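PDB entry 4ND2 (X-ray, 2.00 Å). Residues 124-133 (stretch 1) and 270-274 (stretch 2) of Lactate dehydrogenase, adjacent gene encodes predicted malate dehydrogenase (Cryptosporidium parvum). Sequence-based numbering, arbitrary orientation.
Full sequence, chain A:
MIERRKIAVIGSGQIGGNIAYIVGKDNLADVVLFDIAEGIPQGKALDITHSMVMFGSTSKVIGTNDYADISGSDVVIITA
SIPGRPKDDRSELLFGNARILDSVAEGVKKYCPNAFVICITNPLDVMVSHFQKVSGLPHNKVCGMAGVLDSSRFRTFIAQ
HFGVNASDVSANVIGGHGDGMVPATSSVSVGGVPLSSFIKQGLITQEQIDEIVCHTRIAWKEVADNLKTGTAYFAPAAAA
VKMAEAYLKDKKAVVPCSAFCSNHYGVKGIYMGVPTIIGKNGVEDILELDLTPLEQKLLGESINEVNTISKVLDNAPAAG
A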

# COMPACT_ATOMS: atom_id res chain seq x y z
N LEU A 124 -22.69 5.22 21.92
CA LEU A 124 -21.39 4.53 21.99
C LEU A 124 -20.85 4.26 23.40
O LEU A 124 -20.62 3.10 23.76
N ASP A 125 -20.64 5.31 24.18
CA ASP A 125 -19.95 5.17 25.47
C ASP A 125 -20.73 4.30 26.46
O ASP A 125 -20.14 3.49 27.18
N VAL A 126 -22.05 4.46 26.48
CA VAL A 126 -22.91 3.67 27.36
C VAL A 126 -22.99 2.22 26.88
O VAL A 126 -23.01 1.29 27.69
N MET A 127 -23.03 2.02 25.56
CA MET A 127 -23.05 0.67 24.99
C MET A 127 -21.76 -0.09 25.31
O MET A 127 -21.81 -1.28 25.62
N VAL A 128 -20.62 0.59 25.25
CA VAL A 128 -19.33 -0.02 25.59
C VAL A 128 -19.33 -0.50 27.03
O VAL A 128 -18.94 -1.64 27.32
N SER A 129 -19.75 0.38 27.94
CA SER A 129 -19.83 0.07 29.36
C SER A 129 -20.78 -1.10 29.62
O SER A 129 -20.46 -2.01 30.38
N HIS A 130 -21.93 -1.06 28.96
CA HIS A 130 -22.91 -2.13 29.07
C HIS A 130 -22.33 -3.47 28.61
O HIS A 130 -22.48 -4.47 29.30
N PHE A 131 -21.66 -3.48 27.46
CA PHE A 131 -21.07 -4.72 26.94
C PHE A 131 -20.02 -5.30 27.88
O PHE A 131 -19.97 -6.51 28.08
N GLN A 132 -19.16 -4.44 28.42
CA GLN A 132 -18.11 -4.90 29.33
C GLN A 132 -18.73 -5.53 30.58
O GLN A 132 -18.28 -6.58 31.03
N LYS A 133 -19.77 -4.90 31.11
CA LYS A 133 -20.44 -5.39 32.31
C LYS A 133 -21.07 -6.76 32.09
O LYS A 133 -20.84 -7.68 32.87
N ILE A 270 -14.69 5.04 34.59
CA ILE A 270 -15.77 5.33 33.65
C ILE A 270 -15.29 5.16 32.21
O ILE A 270 -14.15 5.51 31.89
N TYR A 271 -16.15 4.62 31.36
CA TYR A 271 -15.87 4.55 29.92
C TYR A 271 -16.17 5.90 29.27
O TYR A 271 -17.32 6.35 29.26
N MET A 272 -15.14 6.54 28.74
CA MET A 272 -15.30 7.79 27.99
C MET A 272 -14.15 8.00 27.01
O MET A 272 -13.12 7.33 27.09
N GLY A 273 -14.34 8.93 26.08
CA GLY A 273 -13.32 9.25 25.09
C GLY A 273 -12.06 9.83 25.70
O GLY A 273 -12.09 10.89 26.32
N VAL A 274 -10.94 9.13 25.51
CA VAL A 274 -9.63 9.58 25.97
C VAL A 274 -8.55 9.12 24.99
O VAL A 274 -8.77 8.16 24.25

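Residues 124-133 form a helix and residues 270-274 a strand, crossing at 137° with an axial closest approach of 7.7 Å. The contact is small, 271 Å² summed over both sides, and Tyr-271 supplies the largest share of it.

Apolar packing centres on the Tyr-271 ring. Its CA-to-CB bond points toward the helix, and chi1 is m (-90°). Val-128, Asp-125 and Gln-132 point toward the strand in turn. Val-128 is in the t rotamer, which sets CG1 over one face of the ring. Val-128 CG1 lies 3.6 Å from the centroid of the Tyr-271 ring, 22° off the normal, a CH-pi contact. The closest atoms are Val-128 CG1 and Tyr-271 CD2, at 3.4 Å. Ser-129 and Gln-132 approach the ring obliquely. Ser-129 CA is 3.7 Å from Tyr-271 CD1. Gln-132, chi1 t and chi2 m, brings CG to 3.4 Å from Tyr-271 OH.

Direct polar pairing is absent: no hydrogen bond crosses between the stretches. Asp-125, chi1 m, packs against the strand backbone, with OD1 3.6 Å from Met-272 CA. Both its carboxylate oxygens are hydrogen-bonded elsewhere in the structure, as is Tyr-271 OH. Met-272, chi1 p, points away from the helix, so its backbone meets Asp-125. Gly-273 has no side chain; its N lies 3.7 Å from Asp-125 OD1.

Two waters supply the polar links, both at the backbone of Tyr-271. Water 1 donates to Tyr-271 O at 2.7 Å and, weakly, to Asp-125 O at 2.9 Å. Water 2 accepts from Tyr-271 N at 2.9 Å and donates to Ser-129 OG at 3.1 Å. Ser-129 is t, and its CB points sideways.

Val-126 and His-130 point away from the strand and make no contact with it.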

# COMPACT_ATOMS: atom_id res chain seq x y z
CB LEU A 124 -20.35 5.32 21.18
CG LEU A 124 -18.97 4.71 20.94
CD1 LEU A 124 -18.02 4.92 22.12
CD2 LEU A 124 -19.07 3.23 20.58
CB ASP A 125 -19.67 6.54 26.09
CG ASP A 125 -18.82 7.41 25.19
OD1 ASP A 125 -17.58 7.30 25.25
OD2 ASP A 125 -19.40 8.19 24.41
CB VAL A 126 -24.32 4.28 27.48
CG1 VAL A 126 -25.19 3.47 28.42
CG2 VAL A 126 -24.22 5.73 27.95
CB MET A 127 -23.28 0.70 23.48
CG MET A 127 -24.68 1.13 23.04
SD MET A 127 -26.03 0.05 23.59
CE MET A 127 -26.51 0.82 25.13
CB VAL A 128 -18.15 0.96 25.40
CG1 VAL A 128 -16.85 0.36 25.92
CG2 VAL A 128 -17.99 1.36 23.94
CB SER A 129 -20.30 1.30 30.14
OG SER A 129 -20.27 1.06 31.54
CB HIS A 130 -24.16 -1.79 28.25
CG HIS A 130 -25.26 -2.80 28.39
ND1 HIS A 130 -25.92 -3.01 29.58
CD2 HIS A 130 -25.80 -3.67 27.50
CE1 HIS A 130 -26.83 -3.96 29.42
NE2 HIS A 130 -26.77 -4.37 28.16
CB PHE A 131 -20.46 -4.53 25.55
CG PHE A 131 -19.93 -5.80 24.97
CD1 PHE A 131 -20.76 -6.63 24.23
CD2 PHE A 131 -18.62 -6.20 25.20
CE1 PHE A 131 -20.28 -7.82 23.71
CE2 PHE A 131 -18.14 -7.38 24.68
CZ PHE A 131 -18.97 -8.20 23.93
CB GLN A 132 -17.18 -3.75 29.72
CG GLN A 132 -15.92 -4.18 30.46
CD GLN A 132 -16.15 -4.46 31.94
OE1 GLN A 132 -16.98 -3.81 32.58
NE2 GLN A 132 -15.42 -5.42 32.48
CB LYS A 133 -21.51 -4.39 32.78
CG LYS A 133 -22.06 -4.68 34.17
CD LYS A 133 -23.12 -3.68 34.59
CE LYS A 133 -23.66 -4.00 35.97
NZ LYS A 133 -24.78 -3.10 36.37
CB ILE A 270 -16.33 6.76 33.85
CG1 ILE A 270 -17.58 6.98 32.99
CG2 ILE A 270 -15.28 7.82 33.55
CD1 ILE A 270 -18.24 8.33 33.20
CB TYR A 271 -16.70 3.45 29.24
CG TYR A 271 -16.01 2.11 29.21
CD1 TYR A 271 -16.39 1.08 30.08
CD2 TYR A 271 -14.98 1.86 28.32
CE1 TYR A 271 -15.76 -0.15 30.05
CE2 TYR A 271 -14.34 0.63 28.28
CZ TYR A 271 -14.73 -0.37 29.15
OH TYR A 271 -14.10 -1.59 29.12
CB MET A 272 -15.40 8.98 28.95
CG MET A 272 -14.11 9.32 29.68
SD MET A 272 -14.25 10.82 30.66
CE MET A 272 -12.57 11.00 31.24
CB VAL A 274 -9.27 9.03 27.37
CG1 VAL A 274 -10.14 9.67 28.44
CG2 VAL A 274 -9.40 7.51 27.41
O HOH W 1 -19.76 5.11 29.50
O HOH W 2 -18.40 3.27 32.57